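Local coordinates for gene 2 protein (Enterobacteria phage Sf6, PDB 5C12) that serves as the metal-dependent nuclease domain of the large terminase subunit in viral DNA packaging, a subunit that probably also binds ATP, at residues 252-255 and 256-260; 91-95 and 96-100; 212-215 and 216-220. The protein carries 1 engineered substitution. One frame throughout, in Å; residues are numbered along the deposited sequence.

Contact 1 (252-255 and 256-260); sequences DALM and MCMHC. With MG (magnesium ion), chain C.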
loop_
_atom_site.group_PDB
_atom_site.type_symbol
_atom_site.label_atom_id
_atom_site.label_comp_id
_atom_site.label_asym_id
_atom_site.label_seq_id
_atom_site.Cartn_x
_atom_site.Cartn_y
_atom_site.Cartn_z
ATOM N N ASP A 252 -4.287 -1.632 2.786
ATOM C CA ASP A 252 -4.032 -2.455 1.598
ATOM C C ASP A 252 -3.747 -1.588 0.375
ATOM O O ASP A 252 -2.914 -1.922 -0.466
ATOM C CB ASP A 252 -5.241 -3.355 1.305
ATOM C CG ASP A 252 -5.348 -4.552 2.241
ATOM O OD1 ASP A 252 -4.461 -4.800 3.092
ATOM O OD2 ASP A 252 -6.366 -5.258 2.119
ATOM N N ALA A 253 -4.479 -0.492 0.244
ATOM C CA ALA A 253 -4.290 0.449 -0.854
ATOM C C ALA A 253 -2.871 1.023 -0.811
ATOM O O ALA A 253 -2.152 1.073 -1.813
ATOM C CB ALA A 253 -5.339 1.545 -0.786
ATOM N N LEU A 254 -2.415 1.393 0.389
ATOM C CA LEU A 254 -1.075 1.931 0.533
ATOM C C LEU A 254 -0.026 0.861 0.196
ATOM O O LEU A 254 0.961 1.134 -0.481
ATOM C CB LEU A 254 -0.884 2.522 1.937
ATOM C CG LEU A 254 0.530 3.047 2.187
ATOM C CD1 LEU A 254 0.864 4.205 1.286
ATOM C CD2 LEU A 254 0.673 3.425 3.649
ATOM N N MET A 255 -0.244 -0.346 0.692
ATOM C CA MET A 255 0.651 -1.458 0.441
ATOM C C MET A 255 0.821 -1.691 -1.060
ATOM O O MET A 255 1.952 -1.893 -1.566
ATOM C CB MET A 255 0.113 -2.713 1.142
ATOM C CG MET A 255 0.896 -3.990 0.791
ATOM S SD MET A 255 0.361 -4.847 -0.694
ATOM C CE MET A 255 -1.181 -5.469 -0.097
ATOM N N MET A 256 -0.286 -1.698 -1.797
ATOM C CA MET A 256 -0.191 -1.960 -3.229
ATOM C C MET A 256 0.610 -0.903 -3.971
ATOM O O MET A 256 1.288 -1.185 -4.954
ATOM C CB MET A 256 -1.588 -2.157 -3.838
ATOM C CG MET A 256 -2.232 -3.435 -3.354
ATOM S SD MET A 256 -3.856 -3.766 -4.106
ATOM C CE MET A 256 -4.854 -2.553 -3.253
ATOM N N CYS A 257 0.525 0.327 -3.499
ATOM C CA CYS A 257 1.325 1.434 -4.014
ATOM C C CYS A 257 2.825 1.249 -3.923
ATOM O O CYS A 257 3.570 1.985 -4.556
ATOM C CB CYS A 257 1.020 2.701 -3.225
ATOM S SG CYS A 257 -0.436 3.442 -3.784
ATOM N N MET A 258 3.272 0.320 -3.081
ATOM C CA MET A 258 4.683 0.039 -2.938
ATOM C C MET A 258 5.253 -0.624 -4.146
ATOM O O MET A 258 6.448 -0.610 -4.336
ATOM C CB MET A 258 4.948 -0.861 -1.719
ATOM C CG MET A 258 4.475 -0.263 -0.400
ATOM S SD MET A 258 5.460 1.180 0.091
ATOM C CE MET A 258 4.422 2.532 -0.431
ATOM N N HIS A 259 4.387 -1.191 -4.993
ATOM C CA HIS A 259 4.881 -1.855 -6.172
ATOM C C HIS A 259 4.757 -0.857 -7.296
ATOM O O HIS A 259 3.641 -0.434 -7.617
ATOM C CB HIS A 259 4.052 -3.101 -6.444
ATOM C CG HIS A 259 4.473 -3.850 -7.662
ATOM N ND1 HIS A 259 5.791 -3.989 -8.038
ATOM C CD2 HIS A 259 3.740 -4.497 -8.597
ATOM C CE1 HIS A 259 5.853 -4.696 -9.150
ATOM N NE2 HIS A 259 4.624 -5.017 -9.510
ATOM N N CYS A 260 5.891 -0.426 -7.847
ATOM C CA CYS A 260 5.869 0.394 -9.054
ATOM C C CYS A 260 6.130 -0.496 -10.269
ATOM O O CYS A 260 7.254 -0.933 -10.498
ATOM C CB CYS A 260 6.894 1.526 -8.987
ATOM S SG CYS A 260 6.613 2.788 -10.252
HETATM MG MG MG C . -8.240 -5.357 0.989
HETATM O O HOH W 1 -6.867 -6.096 -0.517
HETATM O O HOH W 2 -9.769 -5.878 -0.011
HETATM O O HOH W 3 -9.415 -4.649 2.551
HETATM O O HOH W 4 -8.362 -7.278 1.744
#
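Asp252 is engaged twice, through backbone and carboxylate: its carbonyl O accepts the N-H of Met256 (N to O, 3.0 Å), while its carboxylate OD2 binds magnesium at 2.2 Å. Four waters and OD2 of Asp52 complete six ligands round the metal. The other oxygen, OD1, accepts a hydrogen bond from the hydroxyl of Tyr173, so both carboxylate oxygens are held and the rotation of the group is constrained. One residue on, Cys257 N donates to Ala253 O at 3.3 Å. Met258 N reaches Met255 O (3.0 Å) from well above the carbonyl plane, and a type I turn runs from Met256 to His259, closed by His259 N on Met256 O. With its first torsion at -68°, Met256 places CG 3.3 Å from Asp252 O, and a bend at the sulfur brings CE back alongside Ala253 CA, 3.9 Å away. Met255 crosses this chain at a slant, its SD 4.0 Å from Met256 CG. On another side, Leu254 CD1 and Met258 CE approach within 4.3 Å. A C-terminal helix carrying an acidic metal ligand against the central sheet is characteristic of the RNase H-like nuclease fold, consistent with two-metal-ion catalysis here.

Contact 2 (91-95 and 96-100); sequences SLAIE and DGADH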
loop_
_atom_site.group_PDB
_atom_site.type_symbol
_atom_site.label_atom_id
_atom_site.label_comp_id
_atom_site.label_asym_id
_atom_site.label_seq_id
_atom_site.Cartn_x
_atom_site.Cartn_y
_atom_site.Cartn_z
ATOM N N SER A 91 -10.786 8.132 -11.093
ATOM C CA SER A 91 -10.887 9.587 -11.145
ATOM C C SER A 91 -9.901 10.239 -10.180
ATOM O O SER A 91 -9.273 11.233 -10.521
ATOM C CB SER A 91 -12.309 10.031 -10.855
ATOM O OG SER A 91 -13.128 9.748 -11.978
ATOM N N LEU A 92 -9.737 9.681 -8.986
ATOM C CA LEU A 92 -8.691 10.178 -8.073
ATOM C C LEU A 92 -7.294 10.042 -8.677
ATOM O O LEU A 92 -6.472 10.950 -8.568
ATOM C CB LEU A 92 -8.750 9.497 -6.697
ATOM C CG LEU A 92 -9.898 9.953 -5.785
ATOM C CD1 LEU A 92 -9.888 9.079 -4.544
ATOM C CD2 LEU A 92 -9.769 11.421 -5.436
ATOM N N ALA A 93 -7.023 8.916 -9.327
ATOM C CA ALA A 93 -5.727 8.706 -9.944
ATOM C C ALA A 93 -5.463 9.776 -11.008
ATOM O O ALA A 93 -4.353 10.313 -11.125
ATOM C CB ALA A 93 -5.650 7.305 -10.547
ATOM N N ILE A 94 -6.476 10.077 -11.806
ATOM C CA ILE A 94 -6.352 11.150 -12.762
ATOM C C ILE A 94 -6.085 12.493 -12.069
ATOM O O ILE A 94 -5.182 13.234 -12.471
ATOM C CB ILE A 94 -7.601 11.197 -13.652
ATOM C CG1 ILE A 94 -7.620 9.951 -14.536
ATOM C CG2 ILE A 94 -7.632 12.476 -14.502
ATOM C CD1 ILE A 94 -8.968 9.697 -15.141
ATOM N N GLU A 95 -6.857 12.801 -11.032
ATOM C CA GLU A 95 -6.702 14.055 -10.293
ATOM C C GLU A 95 -5.295 14.175 -9.694
ATOM O O GLU A 95 -4.719 15.274 -9.646
ATOM C CB GLU A 95 -7.770 14.127 -9.205
ATOM C CG GLU A 95 -7.781 15.409 -8.412
ATOM C CD GLU A 95 -8.945 15.493 -7.433
ATOM O OE1 GLU A 95 -9.763 14.551 -7.376
ATOM O OE2 GLU A 95 -9.045 16.510 -6.718
ATOM N N ASP A 96 -4.737 13.039 -9.283
ATOM C CA ASP A 96 -3.437 12.996 -8.639
ATOM C C ASP A 96 -2.271 12.951 -9.623
ATOM O O ASP A 96 -1.113 12.958 -9.202
ATOM C CB ASP A 96 -3.345 11.786 -7.703
ATOM C CG ASP A 96 -4.128 11.986 -6.412
ATOM O OD1 ASP A 96 -4.359 13.156 -6.046
ATOM O OD2 ASP A 96 -4.537 10.979 -5.792
ATOM N N GLY A 97 -2.561 12.895 -10.913
ATOM C CA GLY A 97 -1.519 12.855 -11.929
ATOM C C GLY A 97 -0.735 11.554 -11.889
ATOM O O GLY A 97 0.474 11.536 -12.116
ATOM N N ALA A 98 -1.421 10.457 -11.584
ATOM C CA ALA A 98 -0.775 9.163 -11.510
ATOM C C ALA A 98 -0.102 8.774 -12.810
ATOM O O ALA A 98 -0.641 8.993 -13.893
ATOM C CB ALA A 98 -1.761 8.077 -11.090
ATOM N N ASP A 99 1.069 8.163 -12.676
ATOM C CA ASP A 99 1.740 7.491 -13.780
ATOM C C ASP A 99 1.348 6.025 -13.810
ATOM O O ASP A 99 1.301 5.414 -14.868
ATOM C CB ASP A 99 3.259 7.623 -13.616
ATOM C CG ASP A 99 3.714 9.059 -13.669
ATOM O OD1 ASP A 99 3.527 9.707 -14.711
ATOM O OD2 ASP A 99 4.243 9.573 -12.663
ATOM N N HIS A 100 1.057 5.462 -12.646
ATOM C CA HIS A 100 0.747 4.050 -12.487
ATOM C C HIS A 100 -0.392 3.892 -11.511
ATOM O O HIS A 100 -0.390 4.498 -10.447
ATOM C CB HIS A 100 1.968 3.303 -11.960
ATOM C CG HIS A 100 3.200 3.518 -12.770
ATOM N ND1 HIS A 100 3.390 2.941 -14.005
ATOM C CD2 HIS A 100 4.316 4.246 -12.521
ATOM C CE1 HIS A 100 4.568 3.303 -14.480
ATOM N NE2 HIS A 100 5.153 4.091 -13.597
#
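Asp96 folds back over the last turn of helix 82-95, its backbone N bonded to Leu92 O at 2.8 Å. With the side chain turned beside that N (chi1 -75°), CB lies 3.4 Å from Leu92 O and CG follows it along the same carbonyl. At the tip, OD2 comes within 3.4 Å of Leu92 O, an approach of two acceptors rather than a bond. The carboxylate is satisfied by side chains of strands 61-67 and 70-77: OD2 accepts from the hydroxyl of Tyr63, and OD1 forms a salt bridge with Arg73. Past Asp96 the helix closes in a Schellman motif. Gly97 takes a positive phi of 68°, a value that favours glycine, and its N donates to Ile94 O (3.1 Å) from above the carbonyl plane. Ala98 N reaches back to Ala93 O at 3.0 Å, a straighter bond with an N-H...O angle of 169°. The motif's apolar pair is Ala93 CB against Ala98 CB, 4.0 Å apart. Both methyls also touch Ser49 of strand 47-52, and Leu92 packs on strands 61-67 and 70-77. The cap thus turns the chain from a helix lying on the sheet into strand 100-104, which pairs beside strand 47-52.

Contact 3 (212-215 and 216-220); sequences EKLF and AELTQ
Glu212 and Ala216 form one rung of the i to i+4 ladder in the last turns of helix 208-218, an alpha helix: Ala216 N donates to Glu212 O at 3.0 Å. The next rung, Glu217 N to Lys213 O, is longer at 3.2 Å and more bent, its N-H...O angle being 141°. That same N-H also leans weakly towards Leu214 O, so it is shared between two carbonyls. Leu214 O in turn receives its main bond from Leu218 N, at 2.8 Å the shortest of these rungs, the donor lying nearly in line with the C=O bond. Thr219 N, just past the helix, still finds Phe215 O at 3.2 Å. Gln220 N ends the run by bonding to Glu217 O at 3.0 Å, three residues back.

The charged side chains are satisfied from outside the two segments. Glu212 OE1 forms a salt bridge with Arg26, and Lys213 NZ another with Glu76. Glu217 OE1 accepts the backbone N-H of Ala251, with a weaker bond from that of Leu250; both donors lie in the first turn of helix 249-256, so the carboxylate is bonded to the start of that helix. On the way, Glu217 CB lies 3.5 Å from Leu214 O and Glu217 CG packs against Lys213 O. Since helix 249-256 carries the metal ligand Asp252, Glu217 ties helix 208-218 to the start of a metal-binding element without itself binding the ion.

Apolar contacts fill the buried side. Phe215 meets the ring of Phe201 edge-to-face and lies on Leu29 of helix 26-32, while Leu214 and Leu218 face helix 249-256. Leu214 swings CG opposite its own N (chi1 169°), which brings the branch forward along the helix axis to meet Leu218 at an angle: Leu214 CG sits 3.8 Å from Leu218 CD1.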
loop_
_atom_site.group_PDB
_atom_site.type_symbol
_atom_site.label_atom_id
_atom_site.label_comp_id
_atom_site.label_asym_id
_atom_site.label_seq_id
_atom_site.Cartn_x
_atom_site.Cartn_y
_atom_site.Cartn_z
ATOM N N GLU A 212 -4.949 9.266 10.527
ATOM C CA GLU A 212 -5.225 8.489 11.738
ATOM C C GLU A 212 -5.955 7.176 11.405
ATOM O O GLU A 212 -5.650 6.136 11.990
ATOM C CB GLU A 212 -6.041 9.298 12.746
ATOM C CG GLU A 212 -6.394 8.494 13.984
ATOM C CD GLU A 212 -5.164 7.848 14.595
ATOM O OE1 GLU A 212 -4.163 8.584 14.747
ATOM O OE2 GLU A 212 -5.181 6.622 14.893
ATOM N N LYS A 213 -6.917 7.214 10.490
ATOM C CA LYS A 213 -7.613 5.978 10.118
ATOM C C LYS A 213 -6.649 4.977 9.492
ATOM O O LYS A 213 -6.688 3.769 9.800
ATOM C CB LYS A 213 -8.759 6.253 9.120
ATOM C CG LYS A 213 -9.917 7.039 9.690
ATOM C CD LYS A 213 -11.119 6.868 8.771
ATOM C CE LYS A 213 -12.319 7.611 9.260
ATOM N NZ LYS A 213 -13.547 7.064 8.602
ATOM N N LEU A 214 -5.774 5.468 8.619
ATOM C CA LEU A 214 -4.761 4.628 7.997
ATOM C C LEU A 214 -3.871 3.997 9.074
ATOM O O LEU A 214 -3.609 2.794 9.055
ATOM C CB LEU A 214 -3.903 5.428 7.036
ATOM C CG LEU A 214 -2.656 4.704 6.532
ATOM C CD1 LEU A 214 -3.028 3.610 5.553
ATOM C CD2 LEU A 214 -1.627 5.681 5.918
ATOM N N PHE A 215 -3.395 4.822 10.000
ATOM C CA PHE A 215 -2.489 4.329 11.011
ATOM C C PHE A 215 -3.125 3.241 11.869
ATOM O O PHE A 215 -2.465 2.267 12.240
ATOM C CB PHE A 215 -2.008 5.472 11.901
ATOM C CG PHE A 215 -1.038 6.414 11.234
ATOM C CD1 PHE A 215 -0.661 6.270 9.913
ATOM C CD2 PHE A 215 -0.477 7.454 11.962
ATOM C CE1 PHE A 215 0.250 7.143 9.332
ATOM C CE2 PHE A 215 0.432 8.313 11.381
ATOM C CZ PHE A 215 0.805 8.165 10.080
ATOM N N ALA A 216 -4.397 3.417 12.202
ATOM C CA ALA A 216 -5.116 2.449 13.017
ATOM C C ALA A 216 -5.279 1.119 12.293
ATOM O O ALA A 216 -5.439 0.086 12.933
ATOM C CB ALA A 216 -6.467 2.983 13.406
ATOM N N GLU A 217 -5.292 1.154 10.960
ATOM C CA GLU A 217 -5.334 -0.067 10.177
ATOM C C GLU A 217 -3.958 -0.691 10.060
ATOM O O GLU A 217 -3.800 -1.897 10.241
ATOM C CB GLU A 217 -5.924 0.191 8.771
ATOM C CG GLU A 217 -7.405 0.515 8.778
ATOM C CD GLU A 217 -8.019 0.617 7.369
ATOM O OE1 GLU A 217 -7.281 0.390 6.382
ATOM O OE2 GLU A 217 -9.226 0.928 7.294
ATOM N N LEU A 218 -2.945 0.131 9.804
ATOM C CA LEU A 218 -1.592 -0.377 9.595
ATOM C C LEU A 218 -1.035 -1.143 10.803
ATOM O O LEU A 218 -0.280 -2.110 10.638
ATOM C CB LEU A 218 -0.634 0.758 9.220
ATOM C CG LEU A 218 -0.714 1.305 7.786
ATOM C CD1 LEU A 218 0.188 2.506 7.626
ATOM C CD2 LEU A 218 -0.317 0.241 6.769
ATOM N N THR A 219 -1.385 -0.710 12.012
ATOM C CA THR A 219 -0.886 -1.372 13.202
ATOM C C THR A 219 -1.620 -2.659 13.529
ATOM O O THR A 219 -1.270 -3.330 14.507
ATOM C CB THR A 219 -0.942 -0.437 14.410
ATOM O OG1 THR A 219 -2.285 0.032 14.587
ATOM C CG2 THR A 219 0.005 0.741 14.180
ATOM N N GLN A 220 -2.599 -3.020 12.697
ATOM C CA GLN A 220 -3.342 -4.267 12.861
ATOM C C GLN A 220 -2.839 -5.365 11.926
ATOM O O GLN A 220 -3.202 -6.528 12.098
ATOM C CB GLN A 220 -4.829 -4.043 12.582
ATOM C CG GLN A 220 -5.495 -3.000 13.472
ATOM C CD GLN A 220 -6.029 -3.582 14.745
ATOM O OE1 GLN A 220 -5.294 -4.205 15.515
ATOM N NE2 GLN A 220 -7.323 -3.399 14.976
#

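Along the chain the order is contact 2, contact 3, contact 1, each a helix end with the residues that follow it. Contacts 1 and 3 are neighbours, with centres 15 Å apart: Leu254 CD2 packs against Leu214 CD2 at 3.9 Å, joining helix 249-256 to helix 208-218. Contact 1 meets contact 2 by its other end, where Cys260 SG lies 3.5 Å from His100 CD2, at the start of strand 100-104; those centres are 14 Å apart. Contacts 2 and 3 do not touch, their nearest atoms about 13 Å apart. Contact 1 therefore bridges the others, near the chain centre, with the metal-binding Asp252 in its helix.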